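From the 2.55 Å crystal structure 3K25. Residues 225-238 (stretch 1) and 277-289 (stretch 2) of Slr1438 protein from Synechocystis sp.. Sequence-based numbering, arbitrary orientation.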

# COMPACT_ATOMS: atom_id res chain seq x y z
N ARG A 225 14.59 -12.56 13.29
CA ARG A 225 15.03 -11.18 13.40
C ARG A 225 14.66 -10.63 14.76
O ARG A 225 15.02 -9.51 15.11
CB ARG A 225 14.41 -10.33 12.29
CG ARG A 225 15.08 -10.47 10.93
CD ARG A 225 14.09 -10.20 9.81
NE ARG A 225 13.22 -9.07 10.12
CZ ARG A 225 11.92 -9.03 9.84
NH1 ARG A 225 11.32 -10.05 9.24
NH2 ARG A 225 11.20 -7.96 10.17
N ASN A 226 13.93 -11.43 15.53
CA ASN A 226 13.50 -11.06 16.87
C ASN A 226 12.75 -9.73 16.93
O ASN A 226 13.13 -8.83 17.69
CB ASN A 226 14.71 -11.02 17.80
CG ASN A 226 14.33 -10.73 19.24
OD1 ASN A 226 13.60 -11.50 19.87
ND2 ASN A 226 14.81 -9.61 19.76
N LEU A 227 11.68 -9.60 16.15
CA LEU A 227 10.90 -8.37 16.14
C LEU A 227 9.53 -8.58 15.51
O LEU A 227 9.35 -9.49 14.71
CB LEU A 227 11.64 -7.27 15.37
CG LEU A 227 11.54 -7.23 13.85
CD1 LEU A 227 12.47 -6.15 13.33
CD2 LEU A 227 11.91 -8.57 13.26
N LYS A 228 8.57 -7.73 15.87
CA LYS A 228 7.24 -7.84 15.30
C LYS A 228 6.86 -6.59 14.52
O LYS A 228 7.26 -5.47 14.87
CB LYS A 228 6.18 -8.13 16.37
CG LYS A 228 5.70 -6.93 17.17
CD LYS A 228 4.50 -7.33 18.03
CE LYS A 228 4.04 -6.18 18.95
NZ LYS A 228 2.97 -6.61 19.91
N ILE A 229 6.08 -6.80 13.47
CA ILE A 229 5.61 -5.73 12.61
C ILE A 229 4.10 -5.69 12.71
O ILE A 229 3.42 -6.64 12.31
CB ILE A 229 6.03 -6.00 11.16
CG1 ILE A 229 7.55 -5.91 11.05
CG2 ILE A 229 5.34 -5.02 10.23
CD1 ILE A 229 8.08 -6.16 9.65
N GLU A 230 3.56 -4.60 13.24
CA GLU A 230 2.12 -4.44 13.40
C GLU A 230 1.47 -3.39 12.50
O GLU A 230 1.97 -2.27 12.37
CB GLU A 230 1.78 -4.10 14.85
CG GLU A 230 0.31 -3.73 15.06
CD GLU A 230 0.09 -2.93 16.32
OE1 GLU A 230 0.77 -1.89 16.49
OE2 GLU A 230 -0.77 -3.33 17.14
N VAL A 231 0.34 -3.77 11.90
CA VAL A 231 -0.41 -2.89 11.01
C VAL A 231 -1.73 -2.45 11.65
O VAL A 231 -2.58 -3.29 11.96
CB VAL A 231 -0.73 -3.60 9.69
CG1 VAL A 231 -1.38 -2.63 8.73
CG2 VAL A 231 0.53 -4.19 9.08
N SER A 232 -1.90 -1.15 11.86
CA SER A 232 -3.13 -0.65 12.44
C SER A 232 -3.76 0.28 11.41
O SER A 232 -3.08 0.75 10.50
CB SER A 232 -2.86 0.07 13.76
OG SER A 232 -1.97 1.16 13.58
N PHE A 233 -5.06 0.57 11.55
CA PHE A 233 -5.74 1.41 10.55
C PHE A 233 -7.08 2.01 10.96
O PHE A 233 -7.81 1.45 11.78
CB PHE A 233 -5.96 0.59 9.28
CG PHE A 233 -6.26 -0.87 9.54
CD1 PHE A 233 -5.23 -1.77 9.86
CD2 PHE A 233 -7.57 -1.35 9.49
CE1 PHE A 233 -5.49 -3.11 10.12
CE2 PHE A 233 -7.85 -2.70 9.76
CZ PHE A 233 -6.81 -3.58 10.07
N SER A 234 -7.40 3.16 10.37
CA SER A 234 -8.67 3.83 10.65
C SER A 234 -9.82 2.98 10.05
O SER A 234 -9.59 2.07 9.25
CB SER A 234 -8.65 5.25 10.06
OG SER A 234 -8.68 5.24 8.64
N GLU A 235 -11.06 3.29 10.43
CA GLU A 235 -12.20 2.51 9.97
C GLU A 235 -12.51 2.42 8.48
O GLU A 235 -13.41 1.69 8.08
CB GLU A 235 -13.46 2.92 10.73
CG GLU A 235 -13.89 4.35 10.55
CD GLU A 235 -15.00 4.73 11.53
OE1 GLU A 235 -15.43 5.91 11.52
OE2 GLU A 235 -15.44 3.85 12.30
N LEU A 236 -11.79 3.16 7.65
CA LEU A 236 -12.02 3.11 6.21
C LEU A 236 -11.58 1.72 5.70
O LEU A 236 -12.08 1.24 4.68
CB LEU A 236 -11.20 4.19 5.49
CG LEU A 236 -11.14 4.11 3.95
CD1 LEU A 236 -12.49 4.51 3.38
CD2 LEU A 236 -10.02 5.00 3.38
N TYR A 237 -10.67 1.08 6.43
CA TYR A 237 -10.16 -0.21 6.01
C TYR A 237 -10.85 -1.38 6.67
O TYR A 237 -10.76 -1.58 7.88
CB TYR A 237 -8.66 -0.26 6.27
CG TYR A 237 -7.97 0.91 5.62
CD1 TYR A 237 -7.78 2.11 6.32
CD2 TYR A 237 -7.59 0.86 4.27
CE1 TYR A 237 -7.23 3.24 5.69
CE2 TYR A 237 -7.05 1.98 3.63
CZ TYR A 237 -6.87 3.16 4.34
OH TYR A 237 -6.35 4.27 3.70
N GLN A 238 -11.53 -2.18 5.84
CA GLN A 238 -12.29 -3.33 6.33
C GLN A 238 -11.77 -4.68 5.86
O GLN A 238 -12.25 -5.72 6.31
CB GLN A 238 -13.74 -3.16 5.90
CG GLN A 238 -14.27 -1.78 6.25
CD GLN A 238 -15.49 -1.40 5.45
OE1 GLN A 238 -16.59 -1.90 5.69
NE2 GLN A 238 -15.31 -0.52 4.47
N SER A 277 -14.65 15.75 1.27
CA SER A 277 -13.50 14.86 1.40
C SER A 277 -13.61 14.06 2.70
O SER A 277 -14.36 14.43 3.59
CB SER A 277 -12.19 15.66 1.43
OG SER A 277 -11.99 16.24 2.72
N ARG A 278 -12.89 12.95 2.78
CA ARG A 278 -12.88 12.18 4.01
C ARG A 278 -11.43 11.82 4.28
O ARG A 278 -10.59 11.81 3.37
CB ARG A 278 -13.76 10.93 3.91
CG ARG A 278 -13.46 10.00 2.76
CD ARG A 278 -14.57 8.93 2.66
NE ARG A 278 -14.53 7.96 3.75
CZ ARG A 278 -15.38 6.94 3.89
NH1 ARG A 278 -16.36 6.74 3.01
NH2 ARG A 278 -15.22 6.09 4.89
N SER A 279 -11.11 11.58 5.54
CA SER A 279 -9.74 11.25 5.90
C SER A 279 -9.62 9.87 6.53
O SER A 279 -10.60 9.28 6.98
CB SER A 279 -9.15 12.32 6.84
OG SER A 279 -9.83 12.38 8.08
N ALA A 280 -8.40 9.36 6.53
CA ALA A 280 -8.14 8.05 7.08
C ALA A 280 -6.65 7.98 7.38
O ALA A 280 -5.90 8.92 7.09
CB ALA A 280 -8.52 6.98 6.06
N TRP A 281 -6.23 6.86 7.95
CA TRP A 281 -4.83 6.67 8.25
C TRP A 281 -4.50 5.19 8.44
O TRP A 281 -5.34 4.37 8.82
CB TRP A 281 -4.45 7.44 9.51
CG TRP A 281 -5.23 7.02 10.71
CD1 TRP A 281 -6.39 7.58 11.18
CD2 TRP A 281 -4.96 5.88 11.55
NE1 TRP A 281 -6.86 6.86 12.25
CE2 TRP A 281 -6.01 5.81 12.50
CE3 TRP A 281 -3.95 4.92 11.59
CZ2 TRP A 281 -6.07 4.81 13.48
CZ3 TRP A 281 -4.01 3.92 12.56
CH2 TRP A 281 -5.06 3.87 13.49
N VAL A 282 -3.24 4.87 8.18
CA VAL A 282 -2.73 3.52 8.36
C VAL A 282 -1.44 3.70 9.16
O VAL A 282 -0.74 4.69 9.00
CB VAL A 282 -2.43 2.85 7.02
CG1 VAL A 282 -1.88 1.47 7.26
CG2 VAL A 282 -3.70 2.76 6.19
N ASN A 283 -1.14 2.75 10.04
CA ASN A 283 0.05 2.87 10.87
C ASN A 283 0.90 1.62 10.83
O ASN A 283 0.39 0.51 10.70
CB ASN A 283 -0.35 3.18 12.31
CG ASN A 283 0.79 3.80 13.11
OD1 ASN A 283 1.01 5.02 13.07
ND2 ASN A 283 1.52 2.96 13.84
N PHE A 284 2.20 1.81 10.93
CA PHE A 284 3.13 0.70 10.91
C PHE A 284 4.07 0.83 12.10
O PHE A 284 4.81 1.80 12.22
CB PHE A 284 3.90 0.70 9.60
CG PHE A 284 3.01 0.62 8.40
CD1 PHE A 284 2.30 -0.55 8.12
CD2 PHE A 284 2.83 1.73 7.57
CE1 PHE A 284 1.43 -0.61 7.03
CE2 PHE A 284 1.96 1.68 6.48
CZ PHE A 284 1.26 0.50 6.21
N GLN A 285 4.00 -0.15 13.00
CA GLN A 285 4.82 -0.14 14.20
C GLN A 285 5.76 -1.33 14.24
O GLN A 285 5.34 -2.47 14.04
CB GLN A 285 3.92 -0.16 15.43
CG GLN A 285 4.63 0.08 16.73
CD GLN A 285 5.04 1.52 16.89
OE1 GLN A 285 4.20 2.41 17.06
NE2 GLN A 285 6.34 1.78 16.82
N VAL A 286 7.04 -1.08 14.48
CA VAL A 286 7.99 -2.17 14.59
C VAL A 286 8.41 -2.29 16.07
O VAL A 286 8.59 -1.28 16.76
CB VAL A 286 9.24 -1.96 13.68
CG1 VAL A 286 10.06 -0.78 14.15
CG2 VAL A 286 10.08 -3.22 13.68
N SER A 287 8.53 -3.53 16.54
CA SER A 287 8.92 -3.79 17.92
C SER A 287 10.03 -4.83 17.96
O SER A 287 10.09 -5.70 17.09
CB SER A 287 7.73 -4.31 18.72
OG SER A 287 6.75 -3.30 18.87
N THR A 288 10.89 -4.74 18.97
CA THR A 288 12.01 -5.67 19.14
C THR A 288 11.66 -6.70 20.20
O THR A 288 12.29 -6.76 21.26
CB THR A 288 13.28 -4.93 19.57
OG1 THR A 288 13.02 -4.18 20.76
CG2 THR A 288 13.73 -3.97 18.47
N GLU A 289 10.66 -7.52 19.91
CA GLU A 289 10.22 -8.55 20.83
C GLU A 289 11.10 -9.79 20.75
O GLU A 289 10.65 -10.81 20.19
CB GLU A 289 8.76 -8.92 20.54
CG GLU A 289 8.15 -9.86 21.55
CD GLU A 289 6.66 -10.01 21.36
OE1 GLU A 289 5.93 -9.01 21.54
OE2 GLU A 289 6.21 -11.13 21.02
OXT GLU A 289 12.25 -9.71 21.25

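Antiparallel β-strands pair by a simple rule: residues facing each other across the gap alternate between hydrogen-bonded and non-hydrogen-bonded pairs, and their side chains alternate between the two faces of the sheet. The contact between residues 225-238 and 277-289 of Slr1438 is a compact example. Strand 227-233 runs against strand 277-287 with 165° between their directions, and the two stretches together bury 1059 Å².

Backbone hydrogen bonds set the register. Lys-228 faces Ser-287, Glu-230 faces Gln-285 and Ser-232 faces Asn-283, and each pair closes a ring of two bonds. The central one is nearly ideal: Glu-230 N donates to Gln-285 O at 2.9 Å and 178°, and Gln-285 N returns to Glu-230 O at 3.0 Å and 172°. In the next ring Ser-232 N reaches Asn-283 O at 3.1 Å, while Asn-283 N lies 2.8 Å from Ser-232 O. At the other end, Ser-287 N donates to Lys-228 O at 2.9 Å with a more bent angle of 155°.

Between these rings lie the non-hydrogen-bonded pairs, Ile-229 with Val-286, Val-231 with Phe-284 and Phe-233 with Val-282. Here the α-carbons point their hydrogens into the gap, so carbonyls already engaged in the ladder also receive CA-H...O contacts. Val-286 CA is 3.4 Å from Lys-228 O, and Val-231 CA is 3.5 Å from Asn-283 O.

Beyond the last regular bridge, a side chain takes over a backbone role. Ser-234 N still donates to Trp-281 O at 2.8 Å, but the return bond runs from Trp-281 N to Ser-234 OG, at 3.0 Å and 160°. The p rotamer of Ser-234 places its hydroxyl where it can accept this bond, and the ladder is thus extended by one more pair as the first chain enters a type I turn from Ser-234 to Tyr-237.

Apolar packing follows the same alternation. The side chains of Ile-229, Val-231, Phe-233, Val-282, Phe-284 and Val-286 share one face of the sheet, and all six residues are buried. Val-231 CG1 approaches Phe-284 CE1 to 3.9 Å, and Leu-227 CD1 meets Val-286 CG2 at 3.8 Å. The turn brings further apolar groups back to the second strand: Leu-236 CD2 lies 3.7 Å from Ala-280 CB, and Val-282 CG2 sits over one face of the Tyr-237 ring, 3.6 Å from its CE1.

The other face, carrying Lys-228, Glu-230, Ser-232, Asn-283, Gln-285 and Ser-287, is polar. Two contacts near the turn use flat groups as surfaces. Ser-234 CB stands over the five-membered ring of Trp-281, 3.3 Å from NE1, in a CH-π arrangement, whereas Leu-236 CD1 covers one face of the Arg-278 guanidinium, 3.5 Å from NH2. Charge contributes more loosely: Lys-228 NZ and Glu-289 OE1 are 4.1 Å apart, beyond salt-bridge range, and Glu-289 is poorly ordered.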